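Local coordinates for PpBBE-like 1 D396N (Physcomitrella patens subsp. patens, PDB 6EO5), which is a variant of a moss cellobiose oxidase, a berberine bridge enzyme-like flavoprotein with bi-covalently attached FAD, at residues A[12-18]-A[65-70]; A[48-54]-A[93-99]. All blocks are in the same frame, centred on the assembly; numbering follows the deposited sequence.

Interaction 1 of 2, residues A[12-18]-A[65-70]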
loop_
_atom_site.group_PDB
_atom_site.type_symbol
_atom_site.label_atom_id
_atom_site.label_comp_id
_atom_site.label_asym_id
_atom_site.label_seq_id
_atom_site.Cartn_x
_atom_site.Cartn_y
_atom_site.Cartn_z
ATOM N N THR A 12 7.437 18.813 33.286
ATOM C CA THR A 12 8.601 18.515 32.450
ATOM C C THR A 12 8.234 18.467 30.957
ATOM O O THR A 12 7.113 18.100 30.590
ATOM C CB THR A 12 9.264 17.181 32.864
ATOM O OG1 THR A 12 8.324 16.105 32.730
ATOM C CG2 THR A 12 9.742 17.258 34.308
ATOM N N THR A 13 9.187 18.837 30.103
ATOM C CA THR A 13 8.932 19.010 28.682
ATOM C C THR A 13 9.165 17.711 27.911
ATOM O O THR A 13 9.627 16.699 28.450
ATOM C CB THR A 13 9.807 20.131 28.115
ATOM O OG1 THR A 13 11.187 19.810 28.311
ATOM C CG2 THR A 13 9.490 21.448 28.805
ATOM N N LEU A 14 8.829 17.753 26.617
ATOM C CA LEU A 14 9.009 16.578 25.771
ATOM C C LEU A 14 10.485 16.308 25.507
ATOM O O LEU A 14 10.905 15.145 25.490
ATOM C CB LEU A 14 8.243 16.753 24.458
ATOM C CG LEU A 14 8.085 15.540 23.533
ATOM C CD1 LEU A 14 7.239 14.420 24.151
ATOM C CD2 LEU A 14 7.497 15.987 22.217
ATOM N N LYS A 15 11.285 17.362 25.290
ATOM C CA LYS A 15 12.732 17.187 25.158
ATOM C C LYS A 15 13.290 16.449 26.362
ATOM O O LYS A 15 14.035 15.474 26.225
ATOM C CB LYS A 15 13.446 18.537 25.013
ATOM C CG LYS A 15 13.220 19.250 23.701
ATOM C CD LYS A 15 14.110 20.486 23.536
ATOM C CE LYS A 15 13.515 21.445 22.496
ATOM N NZ LYS A 15 14.417 22.577 22.138
ATOM N N GLN A 16 12.930 16.904 27.561
ATOM C CA GLN A 16 13.435 16.268 28.770
ATOM C C GLN A 16 12.976 14.818 28.861
ATOM O O GLN A 16 13.776 13.913 29.133
ATOM C CB GLN A 16 12.979 17.063 29.991
ATOM C CG GLN A 16 13.490 18.478 30.000
ATOM C CD GLN A 16 13.024 19.253 31.205
ATOM O OE1 GLN A 16 11.948 18.984 31.756
ATOM N NE2 GLN A 16 13.839 20.217 31.638
ATOM N N CYS A 17 11.685 14.577 28.620
ATOM C CA CYS A 17 11.152 13.228 28.766
ATOM C C CYS A 17 11.824 12.262 27.796
ATOM O O CYS A 17 12.367 11.229 28.206
ATOM C CB CYS A 17 9.639 13.240 28.571
ATOM S SG CYS A 17 8.875 11.685 29.070
ATOM N N LEU A 18 11.809 12.587 26.497
ATOM C CA LEU A 18 12.398 11.685 25.506
ATOM C C LEU A 18 13.896 11.503 25.723
ATOM O O LEU A 18 14.442 10.435 25.415
ATOM C CB LEU A 18 12.137 12.199 24.088
ATOM C CG LEU A 18 10.684 12.322 23.623
ATOM C CD1 LEU A 18 10.628 13.221 22.405
ATOM C CD2 LEU A 18 10.085 10.960 23.321
ATOM N N PHE A 65 5.269 6.462 26.343
ATOM C CA PHE A 65 5.070 6.989 27.686
ATOM C C PHE A 65 5.139 8.514 27.692
ATOM O O PHE A 65 4.297 9.185 28.303
ATOM C CB PHE A 65 6.107 6.389 28.637
ATOM C CG PHE A 65 6.098 7.000 30.010
ATOM C CD1 PHE A 65 5.246 6.521 30.991
ATOM C CD2 PHE A 65 6.939 8.063 30.317
ATOM C CE1 PHE A 65 5.232 7.094 32.250
ATOM C CE2 PHE A 65 6.928 8.636 31.574
ATOM C CZ PHE A 65 6.076 8.152 32.540
ATOM N N CYS A 66 6.135 9.079 27.008
ATOM C CA CYS A 66 6.339 10.524 27.039
ATOM C C CYS A 66 5.221 11.279 26.338
ATOM O O CYS A 66 4.901 12.411 26.724
ATOM C CB CYS A 66 7.682 10.878 26.401
ATOM S SG CYS A 66 9.097 10.467 27.445
ATOM N N ALA A 67 4.639 10.699 25.292
ATOM C CA ALA A 67 3.563 11.395 24.605
ATOM C C ALA A 67 2.324 11.458 25.478
ATOM O O ALA A 67 1.609 12.467 25.479
ATOM C CB ALA A 67 3.257 10.714 23.275
ATOM N N LYS A 68 2.061 10.389 26.235
ATOM C CA LYS A 68 0.933 10.385 27.160
ATOM C C LYS A 68 1.133 11.404 28.274
ATOM O O LYS A 68 0.176 12.053 28.711
ATOM C CB LYS A 68 0.742 8.984 27.743
ATOM C CG LYS A 68 0.262 7.958 26.746
ATOM C CD LYS A 68 -0.130 6.663 27.429
ATOM C CE LYS A 68 1.082 5.870 27.873
ATOM N NZ LYS A 68 0.673 4.735 28.746
ATOM N N GLN A 69 2.376 11.567 28.735
ATOM C CA GLN A 69 2.652 12.439 29.870
ATOM C C GLN A 69 2.575 13.910 29.477
ATOM O O GLN A 69 2.005 14.725 30.209
ATOM C CB GLN A 69 4.024 12.108 30.443
ATOM C CG GLN A 69 4.169 12.378 31.917
ATOM C CD GLN A 69 5.620 12.418 32.326
ATOM O OE1 GLN A 69 6.168 11.424 32.810
ATOM N NE2 GLN A 69 6.263 13.566 32.114
ATOM N N VAL A 70 3.162 14.273 28.332
ATOM C CA VAL A 70 3.101 15.655 27.853
ATOM C C VAL A 70 1.756 15.971 27.196
ATOM O O VAL A 70 1.404 17.151 27.038
ATOM C CB VAL A 70 4.281 15.924 26.899
ATOM C CG1 VAL A 70 4.317 17.373 26.432
ATOM C CG2 VAL A 70 5.598 15.584 27.582
#
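A disulfide between two nearly antiparallel helices illustrates how a covalent cross-link can fasten the N-terminal helix to a later helix of the chain. Helix 14-18 and helix 65-70 run at 150° with their axes 9.5 Å apart, and Cys-17 and Cys-66 point at each other across the gap, their SG atoms 2.0 Å apart with a chi3 of -85°, close to the relaxed value for a disulfide. Apolar contacts flank the bridge: Leu-14 CD1 lies 4.0 Å from Val-70 CG2, and Leu-18 CD2 lies 3.9 Å from Cys-66 CB. Cys-17 SG also meets the edge of the Phe-65 ring, 5.4 Å from its centroid. The first turn of the N-terminal helix is closed by a capping box, in which Thr-13 N donates to Gln-16 OE1 (3.2 Å) and Gln-16 N gives a weak bond to Thr-13 OG1 (3.5 Å). A disulfide amid apolar contacts makes the join between the two helices covalent, and its survival implies an oxidising environment, consistent with the N-acetylglucosamine found on the protein.

Interaction 2 of 2, residues A[48-54]-A[93-99]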
loop_
_atom_site.group_PDB
_atom_site.type_symbol
_atom_site.label_atom_id
_atom_site.label_comp_id
_atom_site.label_asym_id
_atom_site.label_seq_id
_atom_site.Cartn_x
_atom_site.Cartn_y
_atom_site.Cartn_z
ATOM N N PRO A 48 5.146 18.434 13.122
ATOM C CA PRO A 48 5.021 17.678 14.377
ATOM C C PRO A 48 5.615 18.445 15.551
ATOM O O PRO A 48 6.324 19.437 15.382
ATOM C CB PRO A 48 5.816 16.384 14.105
ATOM C CG PRO A 48 6.036 16.332 12.632
ATOM C CD PRO A 48 6.058 17.769 12.172
ATOM N N SER A 49 5.311 17.959 16.765
ATOM C CA SER A 49 6.039 18.408 17.953
ATOM C C SER A 49 7.501 17.998 17.868
ATOM O O SER A 49 8.405 18.797 18.134
ATOM C CB SER A 49 5.437 17.820 19.232
ATOM O OG SER A 49 4.033 17.927 19.278
ATOM N N ALA A 50 7.749 16.742 17.515
ATOM C CA ALA A 50 9.111 16.233 17.459
ATOM C C ALA A 50 9.138 14.936 16.667
ATOM O O ALA A 50 8.118 14.260 16.504
ATOM C CB ALA A 50 9.680 16.005 18.862
ATOM N N PHE A 51 10.331 14.608 16.178
ATOM C CA PHE A 51 10.640 13.300 15.623
ATOM C C PHE A 51 11.532 12.565 16.609
ATOM O O PHE A 51 12.520 13.127 17.086
ATOM C CB PHE A 51 11.355 13.420 14.276
ATOM C CG PHE A 51 10.535 14.067 13.197
ATOM C CD1 PHE A 51 9.738 13.296 12.361
ATOM C CD2 PHE A 51 10.576 15.442 13.002
ATOM C CE1 PHE A 51 8.994 13.883 11.367
ATOM C CE2 PHE A 51 9.832 16.041 12.001
ATOM C CZ PHE A 51 9.038 15.265 11.182
ATOM N N VAL A 52 11.181 11.324 16.923
ATOM C CA VAL A 52 12.049 10.431 17.672
ATOM C C VAL A 52 12.322 9.217 16.796
ATOM O O VAL A 52 11.433 8.745 16.078
ATOM C CB VAL A 52 11.440 10.031 19.038
ATOM C CG1 VAL A 52 10.057 9.423 18.875
ATOM C CG2 VAL A 52 12.369 9.089 19.787
ATOM N N PHE A 53 13.567 8.730 16.829
ATOM C CA PHE A 53 14.047 7.670 15.945
ATOM C C PHE A 53 14.469 6.481 16.797
ATOM O O PHE A 53 15.667 6.284 17.044
ATOM C CB PHE A 53 15.203 8.163 15.081
ATOM C CG PHE A 53 14.828 9.293 14.160
ATOM C CD1 PHE A 53 14.735 10.593 14.630
ATOM C CD2 PHE A 53 14.573 9.055 12.816
ATOM C CE1 PHE A 53 14.394 11.632 13.777
ATOM C CE2 PHE A 53 14.228 10.094 11.964
ATOM C CZ PHE A 53 14.141 11.382 12.446
ATOM N N PRO A 54 13.517 5.673 17.269
ATOM C CA PRO A 54 13.882 4.528 18.108
ATOM C C PRO A 54 14.749 3.548 17.345
ATOM O O PRO A 54 14.553 3.323 16.146
ATOM C CB PRO A 54 12.534 3.894 18.472
ATOM C CG PRO A 54 11.523 4.895 18.156
ATOM C CD PRO A 54 12.064 5.764 17.067
ATOM N N GLY A 93 1.370 19.065 15.402
ATOM C CA GLY A 93 1.774 18.907 16.786
ATOM C C GLY A 93 1.914 17.499 17.300
ATOM O O GLY A 93 1.918 17.302 18.518
ATOM N N VAL A 94 2.045 16.519 16.438
ATOM C CA VAL A 94 2.132 15.133 16.876
ATOM C C VAL A 94 3.594 14.776 17.122
ATOM O O VAL A 94 4.511 15.438 16.638
ATOM C CB VAL A 94 1.464 14.220 15.825
ATOM C CG1 VAL A 94 1.735 12.751 16.069
ATOM C CG2 VAL A 94 -0.032 14.482 15.818
ATOM N N LEU A 95 3.825 13.748 17.935
ATOM C CA LEU A 95 5.140 13.118 18.024
ATOM C C LEU A 95 5.205 12.022 16.970
ATOM O O LEU A 95 4.459 11.035 17.046
ATOM C CB LEU A 95 5.395 12.544 19.416
ATOM C CG LEU A 95 6.675 11.710 19.577
ATOM C CD1 LEU A 95 7.919 12.565 19.364
ATOM C CD2 LEU A 95 6.717 10.994 20.924
ATOM N N VAL A 96 6.084 12.194 15.987
ATOM C CA VAL A 96 6.283 11.200 14.936
ATOM C C VAL A 96 7.356 10.227 15.394
ATOM O O VAL A 96 8.505 10.617 15.623
ATOM C CB VAL A 96 6.681 11.852 13.602
ATOM C CG1 VAL A 96 7.025 10.765 12.579
ATOM C CG2 VAL A 96 5.575 12.777 13.083
ATOM N N VAL A 97 6.988 8.959 15.512
ATOM C CA VAL A 97 7.912 7.903 15.921
ATOM C C VAL A 97 8.392 7.211 14.647
ATOM O O VAL A 97 7.817 6.222 14.191
ATOM C CB VAL A 97 7.253 6.933 16.889
ATOM C CG1 VAL A 97 8.261 5.876 17.353
ATOM C CG2 VAL A 97 6.656 7.702 18.049
ATOM N N ASP A 98 9.466 7.738 14.064
ATOM C CA ASP A 98 10.035 7.186 12.839
ATOM C C ASP A 98 10.773 5.887 13.154
ATOM O O ASP A 98 11.750 5.888 13.909
ATOM C CB ASP A 98 10.962 8.215 12.196
ATOM C CG ASP A 98 11.507 7.763 10.856
ATOM O OD1 ASP A 98 12.004 6.621 10.740
ATOM O OD2 ASP A 98 11.446 8.566 9.907
ATOM N N MET A 99 10.317 4.782 12.564
ATOM C CA MET A 99 10.808 3.450 12.888
ATOM C C MET A 99 11.985 3.011 12.009
ATOM O O MET A 99 12.232 1.806 11.871
ATOM C CB MET A 99 9.662 2.443 12.786
ATOM C CG MET A 99 8.568 2.696 13.794
ATOM S SD MET A 99 9.146 2.422 15.482
ATOM C CE MET A 99 9.146 0.623 15.543
#
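Parallel pairing of strands 50-53 and 95-98 shows how a sheet satisfies its backbone while burying its side chains. Four hydrogen bonds cross the pair. At the entrance Ser-49 N donates to Val-94 O (2.6 Å). Within the ladder Val-96 N donates to Ala-50 O (2.9 Å), Val-52 N to Val-96 O (3.1 Å) and Asp-98 N to Val-52 O (3.0 Å). Val-96 therefore uses both its NH and its carbonyl on this neighbour, as Val-52 does in return. Phe-51 and Leu-95 turn their backbone polar groups outward, to Ala-26 on one flank and to Gly-73 and Val-75 on the other. The carboxylate of Asp-98 is also satisfied: OD2 forms a salt bridge with Arg-77, and OD1 accepts from Glu-100 N. One face carries Ala-50, Val-52, Leu-95 and Val-97, with Val-52 CG1 3.8 Å from Leu-95 CD1, and helix 57-70 packs there against Val-52 and Leu-95. On the other, Phe-51 CD1 lies 3.6 Å from Val-96 CB. The side chain of Met-99 comes within about 4 Å of the bound FAD. Strand 50-53, helix 57-70 and strand 74-77 form a beta-alpha-beta crossover, and strand 95-98 is inserted between its two parallel strands, in the FAD-binding domain of this VAO-type flavoprotein.

In the fold
From the N terminus the chain enters helix 14-21, turns through strand 24-26 and helix 31-36, and reaches strand 50-53. Helix 57-70 follows and returns to the first helix, so that interaction 1 closes a loop of 46 intervening residues. The chain then forms the edge strand 74-77 and comes back as strand 95-98 between it and strand 50-53, where interaction 2 closes a second loop, of 38 residues. The two closures cross rather than nest, since 48-54 lies inside the first loop and 93-99 beyond it. They also touch: Leu-14 packs on Ser-49 and Ala-50, and Leu-18 and Ala-67 on Leu-95, stacking the disulfide-linked helices on the four-stranded sheet.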